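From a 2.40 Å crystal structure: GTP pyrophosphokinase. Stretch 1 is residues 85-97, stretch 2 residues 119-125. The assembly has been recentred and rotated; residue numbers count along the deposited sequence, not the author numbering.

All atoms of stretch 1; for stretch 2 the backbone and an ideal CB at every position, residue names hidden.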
ATOM      1  N   PHE A  85     -19.391 -14.472  -8.666  1.00 69.29           N
ATOM      2  CA  PHE A  85     -20.701 -14.942  -8.228  1.00 68.67           C
ATOM      3  C   PHE A  85     -21.246 -14.144  -7.054  1.00 68.77           C
ATOM      4  O   PHE A  85     -20.487 -13.696  -6.190  1.00 68.26           O
ATOM      5  CB  PHE A  85     -20.604 -16.401  -7.794  1.00 69.07           C
ATOM      6  CG  PHE A  85     -20.241 -17.352  -8.902  1.00 70.40           C
ATOM      7  CD1 PHE A  85     -21.197 -17.756  -9.825  1.00 69.67           C
ATOM      8  CD2 PHE A  85     -18.959 -17.879  -8.991  1.00 70.24           C
ATOM      9  CE1 PHE A  85     -20.883 -18.633 -10.828  1.00 70.50           C
ATOM     10  CE2 PHE A  85     -18.646 -18.783 -10.000  1.00 72.60           C
ATOM     11  CZ  PHE A  85     -19.605 -19.148 -10.924  1.00 71.25           C
ATOM     12  N   VAL A  86     -22.567 -14.007  -7.001  1.00 68.82           N
ATOM     13  CA  VAL A  86     -23.248 -13.492  -5.797  1.00 69.23           C
ATOM     14  C   VAL A  86     -22.720 -14.160  -4.506  1.00 70.35           C
ATOM     15  O   VAL A  86     -22.459 -13.494  -3.509  1.00 70.11           O
ATOM     16  CB  VAL A  86     -24.803 -13.717  -5.878  1.00 68.88           C
ATOM     17  CG1 VAL A  86     -25.513 -13.329  -4.547  1.00 68.83           C
ATOM     18  CG2 VAL A  86     -25.388 -12.975  -7.018  1.00 66.70           C
ATOM     19  N   ASP A  87     -22.587 -15.485  -4.530  1.00 70.86           N
ATOM     20  CA  ASP A  87     -22.153 -16.224  -3.357  1.00 70.73           C
ATOM     21  C   ASP A  87     -20.648 -16.019  -3.083  1.00 70.76           C
ATOM     22  O   ASP A  87     -20.145 -16.470  -2.078  1.00 69.76           O
ATOM     23  CB  ASP A  87     -22.465 -17.698  -3.563  1.00 70.91           C
ATOM     24  CG  ASP A  87     -23.953 -18.037  -3.376  1.00 74.54           C
ATOM     25  OD1 ASP A  87     -24.821 -17.173  -3.121  1.00 77.28           O
ATOM     26  OD2 ASP A  87     -24.277 -19.228  -3.472  1.00 81.68           O
ATOM     27  N   ASP A  88     -19.925 -15.358  -3.996  1.00 70.79           N
ATOM     28  CA  ASP A  88     -18.533 -14.986  -3.710  1.00 70.78           C
ATOM     29  C   ASP A  88     -18.458 -13.784  -2.749  1.00 69.97           C
ATOM     30  O   ASP A  88     -17.455 -13.571  -2.071  1.00 69.52           O
ATOM     31  CB  ASP A  88     -17.777 -14.642  -4.981  1.00 69.84           C
ATOM     32  CG  ASP A  88     -17.488 -15.845  -5.840  1.00 72.46           C
ATOM     33  OD1 ASP A  88     -17.555 -17.003  -5.340  1.00 73.48           O
ATOM     34  OD2 ASP A  88     -17.193 -15.624  -7.048  1.00 73.46           O
ATOM     35  N   VAL A  89     -19.507 -12.979  -2.739  1.00 69.13           N
ATOM     36  CA  VAL A  89     -19.511 -11.788  -1.897  1.00 68.81           C
ATOM     37  C   VAL A  89     -19.147 -12.143  -0.454  1.00 68.81           C
ATOM     38  O   VAL A  89     -18.204 -11.568   0.100  1.00 69.27           O
ATOM     39  CB  VAL A  89     -20.855 -10.998  -2.019  1.00 68.67           C
ATOM     40  CG1 VAL A  89     -20.876  -9.847  -1.052  1.00 65.12           C
ATOM     41  CG2 VAL A  89     -21.021 -10.539  -3.528  1.00 65.71           C
ATOM     42  N   LYS A  90     -19.843 -13.108   0.136  1.00 68.30           N
ATOM     43  CA  LYS A  90     -19.542 -13.471   1.516  1.00 68.70           C
ATOM     44  C   LYS A  90     -18.095 -13.945   1.699  1.00 69.16           C
ATOM     45  O   LYS A  90     -17.518 -13.809   2.768  1.00 69.75           O
ATOM     46  CB  LYS A  90     -20.552 -14.516   2.051  1.00 69.01           C
ATOM     47  CG  LYS A  90     -20.443 -15.929   1.422  1.00 68.79           C
ATOM     48  CD  LYS A  90     -21.583 -16.779   1.899  1.00 68.25           C
ATOM     49  CE  LYS A  90     -21.500 -18.157   1.333  1.00 68.43           C
ATOM     50  NZ  LYS A  90     -21.757 -18.148  -0.154  1.00 71.25           N
ATOM     51  N   GLU A  91     -17.506 -14.501   0.653  1.00 69.41           N
ATOM     52  CA  GLU A  91     -16.147 -15.063   0.744  1.00 70.15           C
ATOM     53  C   GLU A  91     -15.118 -13.933   0.870  1.00 69.27           C
ATOM     54  O   GLU A  91     -14.174 -14.026   1.669  1.00 69.05           O
ATOM     55  CB  GLU A  91     -15.859 -15.993  -0.458  1.00 69.49           C
ATOM     56  CG  GLU A  91     -16.713 -17.290  -0.454  1.00 72.06           C
ATOM     57  CD  GLU A  91     -16.227 -18.372  -1.464  1.00 72.71           C
ATOM     58  OE1 GLU A  91     -15.108 -18.218  -2.016  1.00 76.20           O
ATOM     59  OE2 GLU A  91     -16.950 -19.378  -1.666  1.00 71.61           O
ATOM     60  N   VAL A  92     -15.338 -12.868   0.093  1.00 68.09           N
ATOM     61  CA  VAL A  92     -14.565 -11.621   0.176  1.00 67.59           C
ATOM     62  C   VAL A  92     -14.737 -10.860   1.484  1.00 68.23           C
ATOM     63  O   VAL A  92     -13.751 -10.361   2.086  1.00 68.82           O
ATOM     64  CB  VAL A  92     -14.886 -10.697  -1.020  1.00 68.02           C
ATOM     65  CG1 VAL A  92     -14.280  -9.287  -0.804  1.00 66.80           C
ATOM     66  CG2 VAL A  92     -14.341 -11.348  -2.318  1.00 64.75           C
ATOM     67  N   VAL A  93     -15.989 -10.776   1.941  1.00 67.93           N
ATOM     68  CA  VAL A  93     -16.282 -10.229   3.239  1.00 67.30           C
ATOM     69  C   VAL A  93     -15.542 -10.988   4.354  1.00 67.95           C
ATOM     70  O   VAL A  93     -14.999 -10.357   5.261  1.00 69.54           O
ATOM     71  CB  VAL A  93     -17.821 -10.109   3.449  1.00 67.73           C
ATOM     72  CG1 VAL A  93     -18.162  -9.639   4.854  1.00 64.70           C
ATOM     73  CG2 VAL A  93     -18.411  -9.157   2.378  1.00 65.82           C
ATOM     74  N   ASP A  94     -15.495 -12.319   4.289  1.00 67.92           N
ATOM     75  CA  ASP A  94     -14.687 -13.114   5.231  1.00 68.11           C
ATOM     76  C   ASP A  94     -13.211 -12.718   5.251  1.00 68.11           C
ATOM     77  O   ASP A  94     -12.603 -12.592   6.305  1.00 66.72           O
ATOM     78  CB  ASP A  94     -14.772 -14.625   4.908  1.00 68.67           C
ATOM     79  CG  ASP A  94     -16.121 -15.228   5.244  1.00 69.19           C
ATOM     80  OD1 ASP A  94     -16.923 -14.577   5.913  1.00 73.90           O
ATOM     81  OD2 ASP A  94     -16.402 -16.361   4.816  1.00 72.29           O
ATOM     82  N   ILE A  95     -12.623 -12.574   4.068  1.00 69.16           N
ATOM     83  CA  ILE A  95     -11.227 -12.162   3.971  1.00 70.12           C
ATOM     84  C   ILE A  95     -11.022 -10.765   4.572  1.00 70.32           C
ATOM     85  O   ILE A  95     -10.006 -10.539   5.180  1.00 71.59           O
ATOM     86  CB  ILE A  95     -10.702 -12.215   2.507  1.00 70.58           C
ATOM     87  CG1 ILE A  95     -10.631 -13.657   2.002  1.00 70.78           C
ATOM     88  CG2 ILE A  95      -9.291 -11.620   2.398  1.00 71.62           C
ATOM     89  CD1 ILE A  95     -10.645 -13.691   0.469  1.00 75.84           C
ATOM     90  N   LEU A  96     -11.970  -9.841   4.393  1.00 70.06           N
ATOM     91  CA  LEU A  96     -11.869  -8.515   5.000  1.00 70.15           C
ATOM     92  C   LEU A  96     -11.936  -8.567   6.517  1.00 70.86           C
ATOM     93  O   LEU A  96     -11.173  -7.841   7.157  1.00 71.55           O
ATOM     94  CB  LEU A  96     -12.903  -7.513   4.436  1.00 69.64           C
ATOM     95  CG  LEU A  96     -12.799  -7.292   2.910  1.00 71.27           C
ATOM     96  CD1 LEU A  96     -13.875  -6.348   2.441  1.00 71.97           C
ATOM     97  CD2 LEU A  96     -11.410  -6.822   2.479  1.00 67.92           C
ATOM     98  N   HIS A  97     -12.808  -9.408   7.096  1.00 70.79           N
ATOM     99  CA  HIS A  97     -12.898  -9.517   8.569  1.00 71.92           C
ATOM    100  C   HIS A  97     -11.628 -10.018   9.224  1.00 72.42           C
ATOM    101  O   HIS A  97     -11.333  -9.688  10.343  1.00 72.85           O
ATOM    102  CB  HIS A  97     -14.072 -10.398   9.013  1.00 71.47           C
ATOM    103  CG  HIS A  97     -15.392  -9.689   9.004  1.00 69.86           C
ATOM    104  ND1 HIS A  97     -15.879  -8.993  10.092  1.00 71.50           N
ATOM    105  CD2 HIS A  97     -16.331  -9.584   8.038  1.00 67.26           C
ATOM    106  CE1 HIS A  97     -17.061  -8.485   9.788  1.00 69.78           C
ATOM    107  NE2 HIS A  97     -17.357  -8.836   8.549  1.00 66.21           N
ATOM    108  N   UNK A 119     -31.341  -1.969  -7.666  1.00 71.46           N
ATOM    109  CA  UNK A 119     -29.922  -1.918  -7.264  1.00 71.14           C
ATOM    110  C   UNK A 119     -29.510  -3.070  -6.356  1.00 71.25           C
ATOM    111  O   UNK A 119     -30.154  -3.329  -5.329  1.00 71.38           O
ATOM    112  CB  UNK A 119     -29.632  -0.595  -6.553  1.00 71.14           C
ATOM    113  N   UNK A 120     -28.431  -3.749  -6.738  1.00 71.34           N
ATOM    114  CA  UNK A 120     -27.853  -4.829  -5.926  1.00 71.42           C
ATOM    115  C   UNK A 120     -26.390  -4.486  -5.716  1.00 71.62           C
ATOM    116  O   UNK A 120     -25.697  -4.146  -6.682  1.00 72.26           O
ATOM    117  CB  UNK A 120     -28.015  -6.198  -6.590  1.00 71.42           C
ATOM    118  N   UNK A 121     -25.926  -4.572  -4.468  1.00 71.34           N
ATOM    119  CA  UNK A 121     -24.520  -4.367  -4.126  1.00 70.42           C
ATOM    120  C   UNK A 121     -24.317  -4.745  -2.668  1.00 69.97           C
ATOM    121  O   UNK A 121     -25.284  -4.957  -1.935  1.00 69.17           O
ATOM    122  CB  UNK A 121     -24.089  -2.921  -4.381  1.00 70.42           C
ATOM    123  N   UNK A 122     -23.070  -4.851  -2.239  1.00 68.60           N
ATOM    124  CA  UNK A 122     -22.827  -5.116  -0.841  1.00 68.20           C
ATOM    125  C   UNK A 122     -21.774  -4.105  -0.391  1.00 68.20           C
ATOM    126  O   UNK A 122     -20.747  -3.968  -1.041  1.00 67.80           O
ATOM    127  CB  UNK A 122     -22.380  -6.560  -0.604  1.00 68.20           C
ATOM    128  N   UNK A 123     -22.068  -3.372   0.676  1.00 67.68           N
ATOM    129  CA  UNK A 123     -21.227  -2.267   1.141  1.00 68.72           C
ATOM    130  C   UNK A 123     -20.526  -2.670   2.417  1.00 68.74           C
ATOM    131  O   UNK A 123     -21.157  -3.129   3.352  1.00 69.43           O
ATOM    132  CB  UNK A 123     -22.052  -0.997   1.362  1.00 68.72           C
ATOM    133  N   UNK A 124     -19.213  -2.559   2.438  1.00 69.34           N
ATOM    134  CA  UNK A 124     -18.519  -2.636   3.685  1.00 69.78           C
ATOM    135  C   UNK A 124     -17.785  -1.332   3.979  1.00 70.25           C
ATOM    136  O   UNK A 124     -16.952  -0.891   3.181  1.00 70.32           O
ATOM    137  CB  UNK A 124     -17.546  -3.817   3.674  1.00 69.78           C
ATOM    138  N   UNK A 125     -18.178  -0.687   5.083  1.00 69.40           N
ATOM    139  CA  UNK A 125     -17.537   0.547   5.528  1.00 69.09           C
ATOM    140  C   UNK A 125     -16.474   0.231   6.565  1.00 69.40           C
ATOM    141  O   UNK A 125     -16.738  -0.507   7.500  1.00 69.64           O
ATOM    142  CB  UNK A 125     -18.568   1.523   6.098  1.00 69.09           C
TER

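Stretch 1 leaves a turn and enters a helix, and the strand of stretch 2 runs beside it almost parallel, at 6° and 10.5 Å between axes. Val89, Val93 and Leu96, spaced three or four residues apart and so on one side of the helix, point toward the strand and offer it an apolar surface with no free donor or acceptor.

Position 119 lies beyond the reach of stretch 1; many residues would serve. It is Tyr119, whose OH hydrogen-bonds to the side chain at position 123.

At position 120 the backbone is extended and CA-to-CB points toward stretch 1, yet no atom there comes within 5.5 Å of the ideal CB. A short side chain would leave a gap; a long one, apolar or with an aliphatic stem, could reach Val86. The residue is Arg120. Its NH1 comes to 4.2 Å from Val86 CG2, which lies at the edge of the guanidinium, near its plane. This is packing alone, and the guanidinium finds its hydrogen bonds elsewhere in the structure.

Position 121, also extended, turns its CB away, so stretch 1 sets no demand. Ser121 occupies it and hydrogen-bonds elsewhere in the structure.

Position 122 begins the strand and is the most constrained by what is visible. The ideal CB already sits 3.6 Å from Val89 CG1. Valine, isoleucine, leucine or an aromatic residue would suit: beta-branched and aromatic side chains favour strands, and a longer group could also reach Val93. The residue is Tyr122. Its CB packs 3.6 Å from Val89 CG1, while chi1 in the t well (-167°) carries the ring along the helix until CE2 is 3.6 Å from Val93 CG2. Both valine methyls approach the ring obliquely, and the hydroxyl is hydrogen-bonded elsewhere in the structure.

At position 123 the strand alternation takes the side chain out of reach, leaving the choice open. His123 NE2 lies 2.7 Å from Tyr119 OH, completing that hydrogen bond.

Position 124 points toward the helix again, its ideal CB 4.6 Å from Leu96 CD1. A medium-sized apolar residue fits between Val93 and Leu96: valine, isoleucine or perhaps leucine. The residue is Val124. Val124 CG1 lies 4.2 Å from Val93 CG2 and 4.3 Å from Leu96 CD1, and Val124 CG2 is 4.2 Å from Leu96 CD1.

Position 125 is again out of reach, and its strand backbone would suit a beta-branched residue such as the deposited Val125.

Stretch 2 119-125: YRSYHVV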
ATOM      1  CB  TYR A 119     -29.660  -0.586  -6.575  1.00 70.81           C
ATOM      2  CG  TYR A 119     -28.286  -0.379  -5.971  1.00 69.88           C
ATOM      3  CD1 TYR A 119     -27.267   0.215  -6.713  1.00 67.47           C
ATOM      4  CD2 TYR A 119     -28.015  -0.751  -4.643  1.00 68.09           C
ATOM      5  CE1 TYR A 119     -25.989   0.445  -6.179  1.00 68.22           C
ATOM      6  CE2 TYR A 119     -26.737  -0.523  -4.082  1.00 69.41           C
ATOM      7  CZ  TYR A 119     -25.724   0.078  -4.868  1.00 70.37           C
ATOM      8  OH  TYR A 119     -24.471   0.339  -4.340  1.00 69.75           O
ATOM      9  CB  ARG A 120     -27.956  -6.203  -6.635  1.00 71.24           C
ATOM     10  CG  ARG A 120     -29.349  -6.843  -6.686  1.00 70.70           C
ATOM     11  CD  ARG A 120     -29.319  -8.164  -7.427  1.00 70.69           C
ATOM     12  NE  ARG A 120     -28.806  -7.967  -8.793  1.00 71.73           N
ATOM     13  CZ  ARG A 120     -27.974  -8.795  -9.423  1.00 69.93           C
ATOM     14  NH1 ARG A 120     -27.556  -9.923  -8.853  1.00 71.08           N
ATOM     15  NH2 ARG A 120     -27.561  -8.492 -10.627  1.00 69.75           N
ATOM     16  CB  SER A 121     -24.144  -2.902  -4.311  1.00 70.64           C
ATOM     17  OG  SER A 121     -22.745  -2.740  -4.318  1.00 71.06           O
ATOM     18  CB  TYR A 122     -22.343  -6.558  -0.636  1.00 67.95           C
ATOM     19  CG  TYR A 122     -22.367  -7.020   0.816  1.00 68.48           C
ATOM     20  CD1 TYR A 122     -23.416  -7.815   1.292  1.00 64.60           C
ATOM     21  CD2 TYR A 122     -21.336  -6.674   1.708  1.00 67.05           C
ATOM     22  CE1 TYR A 122     -23.428  -8.262   2.594  1.00 67.27           C
ATOM     23  CE2 TYR A 122     -21.355  -7.102   3.033  1.00 66.14           C
ATOM     24  CZ  TYR A 122     -22.400  -7.897   3.459  1.00 68.24           C
ATOM     25  OH  TYR A 122     -22.457  -8.346   4.747  1.00 69.53           O
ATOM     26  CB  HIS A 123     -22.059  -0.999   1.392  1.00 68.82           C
ATOM     27  CG  HIS A 123     -22.786  -0.496   0.173  1.00 72.81           C
ATOM     28  ND1 HIS A 123     -23.446   0.713   0.146  1.00 74.86           N
ATOM     29  CD2 HIS A 123     -22.992  -1.059  -1.044  1.00 73.20           C
ATOM     30  CE1 HIS A 123     -23.992   0.892  -1.044  1.00 76.76           C
ATOM     31  NE2 HIS A 123     -23.741  -0.174  -1.783  1.00 76.12           N
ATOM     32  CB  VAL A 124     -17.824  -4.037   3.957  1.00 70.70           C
ATOM     33  CG1 VAL A 124     -17.939  -4.985   2.821  1.00 69.53           C
ATOM     34  CG2 VAL A 124     -16.467  -3.971   4.677  1.00 70.43           C
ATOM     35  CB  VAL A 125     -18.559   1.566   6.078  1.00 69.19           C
ATOM     36  CG1 VAL A 125     -17.853   2.871   6.481  1.00 66.78           C
ATOM     37  CG2 VAL A 125     -19.674   1.841   5.016  1.00 67.79           C
TER
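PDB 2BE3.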